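Side-chain contacts in BolA-like protein (Babesia bovis, PDB 3O2E), which is of unproven function but belongs to the BolA/IbaG family, whose members are generally thought to bind [2Fe-2S] clusters: residues Ile27-Leu32 against Gln39-Thr44; Gln61-Lys66 against Gln72-Ser77. All blocks are in the same frame, centred on the assembly; numbering follows the deposited sequence.

The two contacts follow each other along the chain, interaction 1 (27-32 with 39-44) closing before interaction 2 (61-66 with 72-77) opens, and their centres lie 14 Å apart. Interaction 1 sets helix 25-36 against edge strand 40-45 of the three-stranded mixed sheet. Interaction 2 folds the loop after strand 52-59 back onto helix 68-78. They meet at two points: L32 CD2 lies 3.7 Å from V75 CG1, where the two helices touch, and Q39 OE1 forms a weak hydrogen bond with Q61 N. Together they join both helices and the sheet of this BolA-like domain in one hydrophobic core.

Interaction 1 of 2, residues Ile27-Leu32 against Gln39-Thr44; sequences IVEERL and QFLKVT
L32 and V28 of helix 25-36 face V43 and L41 of edge strand 40-45; the axes of 27-32 and 40-44 run roughly antiparallel (153°) and approach to 9.4 Å. The dense part of this helix-on-sheet contact is apolar. L32 CD1 comes within 3.7 Å of L41 CD1, the two leucine side chains crossing at about a right angle, and the same methyl also reaches V43 CG2. The other V43 branch, CG1, lies 4.1 Å from V28 CG1, so V43 spreads its methyls along the helix, CG1 against V28 and CG2 against E29 and L32. L41 CD2 instead rests near the helix backbone, 4.0 Å from E29 O. Deeper in, V28 continues onto F54 and L41 onto I58 of the neighbouring strand 52-59.

E29 forms the looser, partly exposed side. With CG beside the backbone N (chi1 -77°) and the chain extended beyond it, its side chain passes over V43, CG standing 3.7 Å from V43 CG2, and carries the carboxylate beyond the methyls. There a water bridges the segments, donating to E29 OE2 at 2.5 Å and accepting from V43 N at 2.7 Å. K25 NZ and R33 NH1 make long, weak ion pairs with different oxygens, OE2 and OE1 respectively, and K25 NZ also bonds to V43 O.

Helix and strand are therefore held directly by methyl packing, with E29 CG adding to it, while the E29 carboxylate, whose ionised form K25 and R33 would probably favour, holds the water that accepts from V43 N.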
loop_
_atom_site.group_PDB
_atom_site.type_symbol
_atom_site.label_atom_id
_atom_site.label_comp_id
_atom_site.label_asym_id
_atom_site.label_seq_id
_atom_site.Cartn_x
_atom_site.Cartn_y
_atom_site.Cartn_z
ATOM N N ILE A 27 8.780 3.964 -5.553
ATOM C CA ILE A 27 8.885 2.484 -5.655
ATOM C C ILE A 27 7.693 1.797 -5.051
ATOM O O ILE A 27 7.195 0.822 -5.593
ATOM C CB ILE A 27 10.169 1.903 -4.969
ATOM C CG1 ILE A 27 11.356 2.166 -5.886
ATOM C CG2 ILE A 27 10.036 0.376 -4.777
ATOM C CD1 ILE A 27 12.722 1.813 -5.337
ATOM N N VAL A 28 7.230 2.303 -3.910
ATOM C CA VAL A 28 6.053 1.752 -3.221
ATOM C C VAL A 28 4.839 1.896 -4.129
ATOM O O VAL A 28 4.064 0.961 -4.284
ATOM C CB VAL A 28 5.793 2.478 -1.852
ATOM C CG1 VAL A 28 4.408 2.105 -1.216
ATOM C CG2 VAL A 28 6.943 2.203 -0.868
ATOM N N GLU A 29 4.668 3.088 -4.701
ATOM C CA GLU A 29 3.591 3.349 -5.596
ATOM C C GLU A 29 3.637 2.414 -6.805
ATOM O O GLU A 29 2.612 1.914 -7.220
ATOM C CB GLU A 29 3.636 4.792 -6.051
ATOM C CG GLU A 29 3.131 5.775 -5.009
ATOM C CD GLU A 29 3.334 7.232 -5.415
ATOM O OE1 GLU A 29 4.247 7.520 -6.243
ATOM O OE2 GLU A 29 2.605 8.086 -4.880
ATOM N N GLU A 30 4.818 2.222 -7.380
ATOM C CA GLU A 30 4.982 1.373 -8.555
ATOM C C GLU A 30 4.670 -0.101 -8.238
ATOM O O GLU A 30 4.035 -0.785 -9.027
ATOM C CB GLU A 30 6.391 1.611 -9.142
ATOM C CG GLU A 30 7.046 0.522 -10.026
ATOM C CD GLU A 30 8.602 0.649 -10.007
ATOM O OE1 GLU A 30 9.107 1.794 -10.098
ATOM O OE2 GLU A 30 9.325 -0.370 -9.832
ATOM N N ARG A 31 5.138 -0.593 -7.099
ATOM C CA ARG A 31 4.893 -1.966 -6.697
ATOM C C ARG A 31 3.435 -2.175 -6.494
ATOM O O ARG A 31 2.883 -3.160 -6.969
ATOM C CB ARG A 31 5.593 -2.294 -5.380
ATOM C CG ARG A 31 7.079 -2.375 -5.440
ATOM C CD ARG A 31 7.574 -3.600 -6.131
ATOM N NE ARG A 31 8.993 -3.405 -6.316
ATOM C CZ ARG A 31 9.532 -2.778 -7.358
ATOM N NH1 ARG A 31 8.777 -2.331 -8.366
ATOM N NH2 ARG A 31 10.845 -2.597 -7.400
ATOM N N LEU A 32 2.797 -1.254 -5.758
ATOM C CA LEU A 32 1.348 -1.382 -5.486
ATOM C C LEU A 32 0.551 -1.327 -6.765
ATOM O O LEU A 32 -0.384 -2.112 -6.945
ATOM C CB LEU A 32 0.848 -0.300 -4.487
ATOM C CG LEU A 32 1.427 -0.302 -3.083
ATOM C CD1 LEU A 32 0.825 0.817 -2.213
ATOM C CD2 LEU A 32 1.161 -1.603 -2.456
ATOM N N GLN A 39 -7.904 1.518 -8.398
ATOM C CA GLN A 39 -8.703 2.621 -8.950
ATOM C C GLN A 39 -8.264 3.923 -8.299
ATOM O O GLN A 39 -8.404 4.996 -8.855
ATOM C CB GLN A 39 -10.208 2.387 -8.630
ATOM C CG GLN A 39 -10.912 1.241 -9.394
ATOM C CD GLN A 39 -10.413 -0.160 -9.055
ATOM O OE1 GLN A 39 -10.120 -0.484 -7.905
ATOM N NE2 GLN A 39 -10.279 -0.988 -10.069
ATOM N N PHE A 40 -7.781 3.819 -7.063
ATOM C CA PHE A 40 -7.295 4.962 -6.340
ATOM C C PHE A 40 -6.157 4.575 -5.373
ATOM O O PHE A 40 -6.248 3.588 -4.675
ATOM C CB PHE A 40 -8.473 5.636 -5.621
ATOM C CG PHE A 40 -8.088 6.881 -4.910
ATOM C CD1 PHE A 40 -8.011 8.091 -5.597
ATOM C CD2 PHE A 40 -7.738 6.819 -3.558
ATOM C CE1 PHE A 40 -7.619 9.256 -4.933
ATOM C CE2 PHE A 40 -7.362 7.942 -2.880
ATOM C CZ PHE A 40 -7.288 9.189 -3.567
ATOM N N LEU A 41 -5.085 5.356 -5.354
ATOM C CA LEU A 41 -3.974 5.105 -4.450
ATOM C C LEU A 41 -3.426 6.420 -3.920
ATOM O O LEU A 41 -3.170 7.334 -4.708
ATOM C CB LEU A 41 -2.861 4.352 -5.184
ATOM C CG LEU A 41 -1.582 4.049 -4.404
ATOM C CD1 LEU A 41 -1.946 3.077 -3.206
ATOM C CD2 LEU A 41 -0.473 3.519 -5.313
ATOM N N LYS A 42 -3.301 6.541 -2.602
ATOM C CA LYS A 42 -2.679 7.711 -1.988
ATOM C C LYS A 42 -1.614 7.178 -1.042
ATOM O O LYS A 42 -1.935 6.549 -0.035
ATOM C CB LYS A 42 -3.716 8.599 -1.228
ATOM N N VAL A 43 -0.351 7.340 -1.403
ATOM C CA VAL A 43 0.744 6.960 -0.519
ATOM C C VAL A 43 1.314 8.213 0.136
ATOM O O VAL A 43 1.676 9.147 -0.552
ATOM C CB VAL A 43 1.850 6.202 -1.286
ATOM C CG1 VAL A 43 3.059 5.879 -0.338
ATOM C CG2 VAL A 43 1.294 4.950 -1.868
ATOM N N THR A 44 1.371 8.193 1.474
ATOM C CA THR A 44 1.988 9.226 2.323
ATOM C C THR A 44 3.375 8.766 2.690
ATOM O O THR A 44 3.564 7.645 3.196
ATOM C CB THR A 44 1.196 9.453 3.628
ATOM O OG1 THR A 44 -0.130 9.857 3.314
ATOM C CG2 THR A 44 1.784 10.556 4.529
HETATM O O HOH W 1 0.349 8.175 -3.867
#

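Interaction 2 of 2, residues Gln61-Lys66 against Gln72-Ser77; sequences QQFEGK and QRLVNS
L74 of helix 68-78 projects toward the loop 61-66, where a 3-10 segment, 61-63, runs into a type II beta turn from F63 to K66. Its CD2 methyl is the main point of contact, 3.5 Å from Q62 O and 3.9 Å from Q62 CB. CG of L74 lies anti to the backbone N (chi1 -165°), which extends the isobutyl group away from the helix and between Q62 and K66. The lysine chain crosses it at about a right angle and brings NZ to 3.9 Å from both CD1 and CD2. On the buried side, V75 CG2 meets the edge of the F63 ring near its plane, while L74 CD2 approaches the same ring obliquely.

Around this first shell, F63 also packs on I58 and C93 of the sheet, and V75 on L32 and L36 of helix 25-36, tying the loop and helix to the domain core. The turn itself is held by a weak K66 N to F63 O bond, with G65 supplying the positive phi (85°) that a type II turn needs at its third residue, and K66 O accepts from R71 NE in helix 68-78. One turn beyond the contact, S77 OG donates to L74 O at 3.2 Å, tilted 31° from the carbonyl plane.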
loop_
_atom_site.group_PDB
_atom_site.type_symbol
_atom_site.label_atom_id
_atom_site.label_comp_id
_atom_site.label_asym_id
_atom_site.label_seq_id
_atom_site.Cartn_x
_atom_site.Cartn_y
_atom_site.Cartn_z
ATOM N N GLN A 61 -9.908 -3.594 -6.927
ATOM C CA GLN A 61 -10.725 -4.793 -7.154
ATOM C C GLN A 61 -10.057 -6.094 -6.681
ATOM O O GLN A 61 -10.742 -7.092 -6.496
ATOM C CB GLN A 61 -11.152 -4.935 -8.640
ATOM N N GLN A 62 -8.740 -6.095 -6.482
ATOM C CA GLN A 62 -8.037 -7.283 -6.000
ATOM C C GLN A 62 -8.385 -7.671 -4.564
ATOM O O GLN A 62 -8.078 -8.771 -4.104
ATOM C CB GLN A 62 -6.523 -7.082 -6.121
ATOM C CG GLN A 62 -6.008 -6.967 -7.522
ATOM C CD GLN A 62 -6.386 -8.173 -8.333
ATOM O OE1 GLN A 62 -5.983 -9.307 -8.023
ATOM N NE2 GLN A 62 -7.196 -7.956 -9.337
ATOM N N PHE A 63 -8.974 -6.745 -3.843
ATOM C CA PHE A 63 -9.467 -7.000 -2.494
ATOM C C PHE A 63 -10.872 -7.605 -2.433
ATOM O O PHE A 63 -11.354 -7.893 -1.345
ATOM C CB PHE A 63 -9.499 -5.705 -1.692
ATOM C CG PHE A 63 -8.168 -4.988 -1.601
ATOM C CD1 PHE A 63 -7.004 -5.664 -1.350
ATOM C CD2 PHE A 63 -8.121 -3.627 -1.667
ATOM C CE1 PHE A 63 -5.810 -4.965 -1.229
ATOM C CE2 PHE A 63 -6.960 -2.935 -1.565
ATOM C CZ PHE A 63 -5.802 -3.593 -1.359
ATOM N N GLU A 64 -11.553 -7.775 -3.570
ATOM C CA GLU A 64 -12.885 -8.361 -3.562
ATOM C C GLU A 64 -12.781 -9.834 -3.164
ATOM O O GLU A 64 -11.949 -10.557 -3.678
ATOM C CB GLU A 64 -13.590 -8.188 -4.910
ATOM C CG GLU A 64 -13.863 -6.699 -5.242
ATOM C CD GLU A 64 -14.370 -6.401 -6.678
ATOM O OE1 GLU A 64 -14.519 -7.341 -7.483
ATOM O OE2 GLU A 64 -14.599 -5.202 -6.984
ATOM N N GLY A 65 -13.637 -10.267 -2.239
ATOM C CA GLY A 65 -13.668 -11.656 -1.809
ATOM C C GLY A 65 -12.659 -11.940 -0.736
ATOM O O GLY A 65 -12.442 -13.100 -0.399
ATOM N N LYS A 66 -12.069 -10.896 -0.166
ATOM C CA LYS A 66 -11.028 -11.054 0.874
ATOM C C LYS A 66 -11.338 -10.282 2.124
ATOM O O LYS A 66 -11.767 -9.157 2.057
ATOM C CB LYS A 66 -9.663 -10.590 0.390
ATOM C CG LYS A 66 -9.221 -11.251 -0.852
ATOM C CD LYS A 66 -7.778 -10.954 -1.146
ATOM C CE LYS A 66 -7.277 -11.846 -2.246
ATOM N NZ LYS A 66 -5.898 -12.230 -1.871
ATOM N N GLN A 72 -4.295 -7.211 3.687
ATOM C CA GLN A 72 -2.982 -6.783 4.161
ATOM C C GLN A 72 -1.887 -7.674 3.660
ATOM O O GLN A 72 -0.860 -7.201 3.174
ATOM C CB GLN A 72 -2.946 -6.727 5.661
ATOM C CG GLN A 72 -3.805 -5.627 6.233
ATOM C CD GLN A 72 -3.761 -5.630 7.758
ATOM O OE1 GLN A 72 -2.695 -5.766 8.368
ATOM N NE2 GLN A 72 -4.925 -5.524 8.375
ATOM N N ARG A 73 -2.127 -8.976 3.698
ATOM C CA ARG A 73 -1.181 -9.901 3.087
ATOM C C ARG A 73 -0.869 -9.634 1.628
ATOM O O ARG A 73 0.291 -9.696 1.188
ATOM C CB ARG A 73 -1.680 -11.317 3.285
ATOM C CG ARG A 73 -1.582 -11.708 4.707
ATOM C CD ARG A 73 -2.440 -12.868 5.014
ATOM N NE ARG A 73 -2.028 -13.465 6.253
ATOM C CZ ARG A 73 -2.753 -14.273 7.000
ATOM N NH1 ARG A 73 -3.996 -14.575 6.670
ATOM N NH2 ARG A 73 -2.225 -14.777 8.102
ATOM N N LEU A 74 -1.902 -9.334 0.859
ATOM C CA LEU A 74 -1.716 -9.060 -0.546
ATOM C C LEU A 74 -0.860 -7.807 -0.773
ATOM O O LEU A 74 -0.033 -7.767 -1.650
ATOM C CB LEU A 74 -3.092 -8.909 -1.187
ATOM C CG LEU A 74 -3.263 -8.958 -2.694
ATOM C CD1 LEU A 74 -2.797 -10.274 -3.265
ATOM C CD2 LEU A 74 -4.736 -8.725 -3.007
ATOM N N VAL A 75 -1.111 -6.767 -0.013
ATOM C CA VAL A 75 -0.316 -5.537 -0.117
ATOM C C VAL A 75 1.118 -5.762 0.283
ATOM O O VAL A 75 2.037 -5.328 -0.416
ATOM C CB VAL A 75 -0.957 -4.419 0.682
ATOM C CG1 VAL A 75 -0.100 -3.146 0.642
ATOM C CG2 VAL A 75 -2.361 -4.192 0.125
ATOM N N ASN A 76 1.338 -6.495 1.366
ATOM C CA ASN A 76 2.701 -6.780 1.811
ATOM C C ASN A 76 3.428 -7.646 0.821
ATOM O O ASN A 76 4.594 -7.464 0.589
ATOM C CB ASN A 76 2.683 -7.479 3.131
ATOM C CG ASN A 76 2.206 -6.608 4.237
ATOM O OD1 ASN A 76 2.332 -5.381 4.202
ATOM N ND2 ASN A 76 1.676 -7.238 5.247
ATOM N N SER A 77 2.716 -8.561 0.173
ATOM C CA SER A 77 3.341 -9.356 -0.864
ATOM C C SER A 77 3.802 -8.538 -2.102
ATOM O O SER A 77 4.754 -8.911 -2.746
ATOM C CB SER A 77 2.467 -10.544 -1.240
ATOM O OG SER A 77 1.789 -10.263 -2.420
#